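Local coordinates for DUF2520 domain-containing protein (Thermotoga maritima, PDB 2I76) that binds NADPH and is probably a dehydrogenase of the 6-phosphogluconate dehydrogenase-like kind, though its substrate and reaction are not known, at residues K121-E129 and A142-P153. Residues are numbered along the deposited sequence; the frame is centred on the assembly and turned at random.
Sequences KDQIVFGLE and AEEISGKYFVIP
Phe-126, Gly-127 and Leu-128 pair in parallel with Tyr-149, Phe-150 and Val-151 at the edge of the mixed sheet, where 149-151 is an outermost strand of this chain, and the end of helix 135-145 packs over one face of the pair. The backbone bonds run as a parallel ladder: Phe-126 N to Lys-148 O, Phe-150 N to Phe-126 O, Leu-128 N to Phe-150 O and Ile-152 N to Leu-128 O, all 3.0 to 3.3 Å between N and O. Ahead of the ladder, Ser-146, the first residue past the helix, gives its hydroxyl to Ile-124 O (OG to O 3.0 Å); chi1 of 56° sets OG between the backbone N and the carbonyl carbon and turns it to that carbonyl, in the loop leading into strand 126-128.

On the helix side, Phe-126 packs its ring against the last turn: CD1 lies 3.6 Å from Ala-142 CB, and CZ meets Ile-145 CG2 at the ring edge. Ile-124 CG2, from the same segment, sits over one face of that ring, offset toward its rim. Leu-128 sends CD1 over the face of Tyr-149 in a CH-pi contact, 4.2 Å from the ring centroid, and the same methyl touches Ala-142 CB. Phe-150 points to the opposite face of the sheet; Val-125 CG1, just ahead of the strand, meets its ring edge at CE2 (3.7 Å), and Leu-187 of the second subunit packs on Phe-150. Strand 126-128, helix 135-145 and strand 149-151 thus form a beta-alpha-beta crossover, closing one end of the sheet of the NADPH-binding domain.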
ATOM      1  N   LYS A 121      -7.601  17.825  -3.168  1.00 50.40           N
ATOM      2  CA  LYS A 121      -9.005  17.779  -3.528  1.00 51.39           C
ATOM      3  C   LYS A 121      -9.339  17.163  -4.890  1.00 50.58           C
ATOM      4  O   LYS A 121     -10.318  16.428  -5.021  1.00 49.37           O
ATOM      5  CB  LYS A 121      -9.594  19.196  -3.435  1.00 53.18           C
ATOM      6  CG  LYS A 121      -8.619  20.363  -3.728  1.00 54.45           C
ATOM      7  CD  LYS A 121      -8.098  20.356  -5.161  1.00 55.98           C
ATOM      8  CE  LYS A 121      -7.591  21.736  -5.600  1.00 55.36           C
ATOM      9  NZ  LYS A 121      -6.530  22.299  -4.720  1.00 56.02           N
ATOM     10  N   ASP A 122      -8.525  17.457  -5.897  1.00 50.99           N
ATOM     11  CA  ASP A 122      -8.754  16.955  -7.253  1.00 51.20           C
ATOM     12  C   ASP A 122      -8.732  15.429  -7.383  1.00 50.44           C
ATOM     13  O   ASP A 122      -9.373  14.857  -8.278  1.00 49.78           O
ATOM     14  CB  ASP A 122      -7.716  17.570  -8.206  1.00 51.12           C
ATOM     15  CG  ASP A 122      -6.280  17.311  -7.758  1.00 51.13           C
ATOM     16  OD1 ASP A 122      -5.740  16.217  -7.947  1.00 49.20           O
ATOM     17  OD2 ASP A 122      -5.661  18.324  -7.153  1.00 51.60           O
ATOM     18  N   GLN A 123      -8.007  14.774  -6.478  1.00 49.98           N
ATOM     19  CA  GLN A 123      -7.866  13.319  -6.501  1.00 48.83           C
ATOM     20  C   GLN A 123      -8.501  12.595  -5.311  1.00 46.40           C
ATOM     21  O   GLN A 123      -7.834  11.850  -4.597  1.00 46.93           O
ATOM     22  CB  GLN A 123      -6.384  12.981  -6.576  1.00 51.55           C
ATOM     23  CG  GLN A 123      -5.578  13.701  -5.522  1.00 54.26           C
ATOM     24  CD  GLN A 123      -4.146  13.900  -5.937  1.00 57.46           C
ATOM     25  OE1 GLN A 123      -3.871  14.498  -6.980  1.00 59.59           O
ATOM     26  NE2 GLN A 123      -3.217  13.408  -5.121  1.00 60.06           N
ATOM     27  N   ILE A 124      -9.795  12.825  -5.107  1.00 42.89           N
ATOM     28  CA  ILE A 124     -10.540  12.199  -4.030  1.00 37.76           C
ATOM     29  C   ILE A 124     -11.732  11.507  -4.651  1.00 36.36           C
ATOM     30  O   ILE A 124     -12.719  12.148  -4.998  1.00 36.95           O
ATOM     31  CB  ILE A 124     -11.061  13.229  -3.014  1.00 36.32           C
ATOM     32  CG1 ILE A 124      -9.893  13.869  -2.277  1.00 36.41           C
ATOM     33  CG2 ILE A 124     -11.978  12.560  -2.008  1.00 34.89           C
ATOM     34  CD1 ILE A 124     -10.328  14.918  -1.270  1.00 38.53           C
ATOM     35  N   VAL A 125     -11.636  10.196  -4.813  1.00 34.79           N
ATOM     36  CA  VAL A 125     -12.740   9.442  -5.376  1.00 33.59           C
ATOM     37  C   VAL A 125     -13.824   9.368  -4.309  1.00 33.24           C
ATOM     38  O   VAL A 125     -13.561   8.962  -3.168  1.00 31.78           O
ATOM     39  CB  VAL A 125     -12.305   8.017  -5.754  1.00 33.73           C
ATOM     40  CG1 VAL A 125     -13.503   7.219  -6.242  1.00 33.28           C
ATOM     41  CG2 VAL A 125     -11.226   8.071  -6.817  1.00 34.12           C
ATOM     42  N   PHE A 126     -15.038   9.768  -4.674  1.00 33.10           N
ATOM     43  CA  PHE A 126     -16.155   9.744  -3.734  1.00 32.67           C
ATOM     44  C   PHE A 126     -17.067   8.535  -3.820  1.00 33.51           C
ATOM     45  O   PHE A 126     -17.374   8.025  -4.899  1.00 34.59           O
ATOM     46  CB  PHE A 126     -17.026  10.990  -3.879  1.00 31.56           C
ATOM     47  CG  PHE A 126     -16.374  12.247  -3.402  1.00 31.22           C
ATOM     48  CD1 PHE A 126     -15.785  13.122  -4.307  1.00 32.73           C
ATOM     49  CD2 PHE A 126     -16.358  12.564  -2.053  1.00 30.71           C
ATOM     50  CE1 PHE A 126     -15.193  14.302  -3.876  1.00 33.31           C
ATOM     51  CE2 PHE A 126     -15.771  13.736  -1.607  1.00 32.44           C
ATOM     52  CZ  PHE A 126     -15.185  14.609  -2.521  1.00 33.75           C
ATOM     53  N   GLY A 127     -17.503   8.084  -2.654  1.00 33.89           N
ATOM     54  CA  GLY A 127     -18.423   6.974  -2.593  1.00 33.84           C
ATOM     55  C   GLY A 127     -19.765   7.590  -2.260  1.00 33.52           C
ATOM     56  O   GLY A 127     -20.020   7.963  -1.112  1.00 32.44           O
ATOM     57  N   LEU A 128     -20.615   7.727  -3.267  1.00 34.38           N
ATOM     58  CA  LEU A 128     -21.927   8.308  -3.052  1.00 35.56           C
ATOM     59  C   LEU A 128     -22.931   7.172  -2.965  1.00 36.19           C
ATOM     60  O   LEU A 128     -22.633   6.036  -3.332  1.00 36.80           O
ATOM     61  CB  LEU A 128     -22.288   9.257  -4.200  1.00 34.85           C
ATOM     62  CG  LEU A 128     -21.130  10.078  -4.775  1.00 34.70           C
ATOM     63  CD1 LEU A 128     -21.673  11.154  -5.688  1.00 34.14           C
ATOM     64  CD2 LEU A 128     -20.329  10.699  -3.652  1.00 35.79           C
ATOM     65  N   GLU A 129     -24.122   7.496  -2.483  1.00 37.18           N
ATOM     66  CA  GLU A 129     -25.202   6.534  -2.307  1.00 37.43           C
ATOM     67  C   GLU A 129     -26.311   7.350  -1.644  1.00 39.27           C
ATOM     68  O   GLU A 129     -26.223   7.703  -0.465  1.00 39.85           O
ATOM     69  CB  GLU A 129     -24.707   5.383  -1.410  1.00 34.35           C
ATOM     70  CG  GLU A 129     -25.753   4.422  -0.878  1.00 31.11           C
ATOM     71  CD  GLU A 129     -26.403   4.917   0.405  1.00 31.37           C
ATOM     72  OE1 GLU A 129     -27.582   5.332   0.355  1.00 33.00           O
ATOM     73  OE2 GLU A 129     -25.734   4.906   1.462  1.00 29.09           O
ATOM     74  N   ALA A 142     -19.883  16.054  -5.800  1.00 41.54           N
ATOM     75  CA  ALA A 142     -18.633  15.346  -6.058  1.00 42.02           C
ATOM     76  C   ALA A 142     -18.091  15.788  -7.410  1.00 41.85           C
ATOM     77  O   ALA A 142     -16.887  15.984  -7.584  1.00 40.64           O
ATOM     78  CB  ALA A 142     -18.868  13.836  -6.046  1.00 42.92           C
ATOM     79  N   GLU A 143     -19.001  15.954  -8.362  1.00 41.89           N
ATOM     80  CA  GLU A 143     -18.632  16.373  -9.703  1.00 41.65           C
ATOM     81  C   GLU A 143     -17.866  17.683  -9.632  1.00 42.09           C
ATOM     82  O   GLU A 143     -16.975  17.944 -10.440  1.00 41.89           O
ATOM     83  CB  GLU A 143     -19.883  16.550 -10.559  1.00 42.25           C
ATOM     84  CG  GLU A 143     -19.804  15.832 -11.881  1.00 43.46           C
ATOM     85  CD  GLU A 143     -18.455  16.013 -12.548  1.00 45.53           C
ATOM     86  OE1 GLU A 143     -17.999  17.174 -12.692  1.00 44.50           O
ATOM     87  OE2 GLU A 143     -17.852  14.987 -12.928  1.00 46.81           O
ATOM     88  N   GLU A 144     -18.219  18.506  -8.655  1.00 42.39           N
ATOM     89  CA  GLU A 144     -17.551  19.783  -8.474  1.00 43.50           C
ATOM     90  C   GLU A 144     -16.195  19.624  -7.809  1.00 43.02           C
ATOM     91  O   GLU A 144     -15.166  19.788  -8.453  1.00 43.90           O
ATOM     92  CB  GLU A 144     -18.405  20.716  -7.633  1.00 46.59           C
ATOM     93  CG  GLU A 144     -19.441  21.467  -8.426  1.00 50.49           C
ATOM     94  CD  GLU A 144     -19.917  22.699  -7.702  1.00 52.02           C
ATOM     95  OE1 GLU A 144     -19.059  23.551  -7.353  1.00 49.92           O
ATOM     96  OE2 GLU A 144     -21.145  22.806  -7.492  1.00 53.16           O
ATOM     97  N   ILE A 145     -16.207  19.319  -6.516  1.00 41.91           N
ATOM     98  CA  ILE A 145     -14.987  19.124  -5.745  1.00 41.21           C
ATOM     99  C   ILE A 145     -13.883  18.389  -6.527  1.00 40.76           C
ATOM    100  O   ILE A 145     -12.736  18.863  -6.570  1.00 39.97           O
ATOM    101  CB  ILE A 145     -15.289  18.363  -4.425  1.00 40.97           C
ATOM    102  CG1 ILE A 145     -16.306  19.154  -3.582  1.00 41.69           C
ATOM    103  CG2 ILE A 145     -14.007  18.137  -3.650  1.00 40.55           C
ATOM    104  CD1 ILE A 145     -16.788  18.409  -2.336  1.00 41.75           C
ATOM    105  N   SER A 146     -14.249  17.248  -7.136  1.00 43.82           N
ATOM    106  CA  SER A 146     -13.351  16.405  -7.927  1.00 43.42           C
ATOM    107  C   SER A 146     -14.160  15.389  -8.696  1.00 42.71           C
ATOM    108  O   SER A 146     -14.736  14.470  -8.138  1.00 43.26           O
ATOM    109  CB  SER A 146     -12.317  15.701  -7.056  1.00 42.95           C
ATOM    110  OG  SER A 146     -12.915  14.938  -6.027  1.00 43.09           O
ATOM    111  N   GLY A 147     -14.189  15.566 -10.005  1.00 43.08           N
ATOM    112  CA  GLY A 147     -14.974  14.682 -10.883  1.00 44.56           C
ATOM    113  C   GLY A 147     -14.759  13.177 -10.901  1.00 45.60           C
ATOM    114  O   GLY A 147     -14.953  12.501 -11.923  1.00 45.56           O
ATOM    115  N   LYS A 148     -14.397  12.645  -9.740  1.00 46.17           N
ATOM    116  CA  LYS A 148     -14.165  11.242  -9.604  1.00 46.25           C
ATOM    117  C   LYS A 148     -15.038  10.703  -8.467  1.00 46.01           C
ATOM    118  O   LYS A 148     -14.946  11.174  -7.326  1.00 44.06           O
ATOM    119  CB  LYS A 148     -12.699  11.025  -9.309  1.00 46.60           C
ATOM    120  CG  LYS A 148     -11.814  11.974 -10.102  1.00 45.91           C
ATOM    121  CD  LYS A 148     -10.355  11.621  -9.897  1.00 45.78           C
ATOM    122  CE  LYS A 148      -9.425  12.667 -10.502  1.00 47.28           C
ATOM    123  NZ  LYS A 148      -7.985  12.410 -10.170  1.00 46.73           N
ATOM    124  N   TYR A 149     -15.899   9.740  -8.798  1.00 46.14           N
ATOM    125  CA  TYR A 149     -16.785   9.127  -7.830  1.00 46.91           C
ATOM    126  C   TYR A 149     -17.570   7.985  -8.442  1.00 45.80           C
ATOM    127  O   TYR A 149     -17.438   7.707  -9.630  1.00 46.87           O
ATOM    128  CB  TYR A 149     -17.755  10.172  -7.271  1.00 50.74           C
ATOM    129  CG  TYR A 149     -18.676  10.795  -8.301  1.00 54.27           C
ATOM    130  CD1 TYR A 149     -19.804  10.109  -8.772  1.00 54.44           C
ATOM    131  CD2 TYR A 149     -18.414  12.072  -8.816  1.00 55.41           C
ATOM    132  CE1 TYR A 149     -20.650  10.679  -9.730  1.00 55.53           C
ATOM    133  CE2 TYR A 149     -19.254  12.650  -9.776  1.00 56.74           C
ATOM    134  CZ  TYR A 149     -20.368  11.946 -10.226  1.00 56.27           C
ATOM    135  OH  TYR A 149     -21.185  12.509 -11.182  1.00 57.48           O
ATOM    136  N   PHE A 150     -18.375   7.317  -7.626  1.00 39.65           N
ATOM    137  CA  PHE A 150     -19.207   6.212  -8.099  1.00 39.68           C
ATOM    138  C   PHE A 150     -20.327   5.884  -7.104  1.00 39.04           C
ATOM    139  O   PHE A 150     -20.119   5.853  -5.886  1.00 39.01           O
ATOM    140  CB  PHE A 150     -18.348   4.971  -8.421  1.00 38.53           C
ATOM    141  CG  PHE A 150     -17.637   4.391  -7.243  1.00 39.94           C
ATOM    142  CD1 PHE A 150     -18.214   3.365  -6.495  1.00 39.84           C
ATOM    143  CD2 PHE A 150     -16.379   4.860  -6.879  1.00 40.71           C
ATOM    144  CE1 PHE A 150     -17.542   2.806  -5.398  1.00 38.38           C
ATOM    145  CE2 PHE A 150     -15.697   4.310  -5.783  1.00 39.20           C
ATOM    146  CZ  PHE A 150     -16.284   3.280  -5.040  1.00 37.69           C
ATOM    147  N   VAL A 151     -21.529   5.677  -7.639  1.00 38.72           N
ATOM    148  CA  VAL A 151     -22.705   5.374  -6.825  1.00 37.65           C
ATOM    149  C   VAL A 151     -22.723   3.890  -6.498  1.00 36.07           C
ATOM    150  O   VAL A 151     -22.315   3.049  -7.304  1.00 34.43           O
ATOM    151  CB  VAL A 151     -24.067   5.783  -7.544  1.00 38.21           C
ATOM    152  CG1 VAL A 151     -24.523   4.710  -8.524  1.00 38.61           C
ATOM    153  CG2 VAL A 151     -25.154   6.017  -6.513  1.00 37.88           C
ATOM    154  N   ILE A 152     -23.205   3.593  -5.299  1.00 35.58           N
ATOM    155  CA  ILE A 152     -23.279   2.240  -4.786  1.00 36.50           C
ATOM    156  C   ILE A 152     -24.615   2.050  -4.076  1.00 36.23           C
ATOM    157  O   ILE A 152     -25.077   2.941  -3.374  1.00 37.64           O
ATOM    158  CB  ILE A 152     -22.083   1.991  -3.814  1.00 36.28           C
ATOM    159  CG1 ILE A 152     -22.446   0.948  -2.768  1.00 38.48           C
ATOM    160  CG2 ILE A 152     -21.683   3.275  -3.115  1.00 34.26           C
ATOM    161  CD1 ILE A 152     -21.360   0.754  -1.738  1.00 40.14           C
ATOM    162  N   PRO A 153     -25.260   0.888  -4.249  1.00 38.18           N
ATOM    163  CA  PRO A 153     -26.543   0.740  -3.553  1.00 40.46           C
ATOM    164  C   PRO A 153     -26.365   0.821  -2.042  1.00 43.06           C
ATOM    165  O   PRO A 153     -25.283   0.519  -1.524  1.00 43.87           O
ATOM    166  CB  PRO A 153     -27.027  -0.635  -4.011  1.00 39.13           C
ATOM    167  CG  PRO A 153     -25.734  -1.393  -4.206  1.00 37.59           C
ATOM    168  CD  PRO A 153     -24.857  -0.373  -4.902  1.00 37.45           C
TER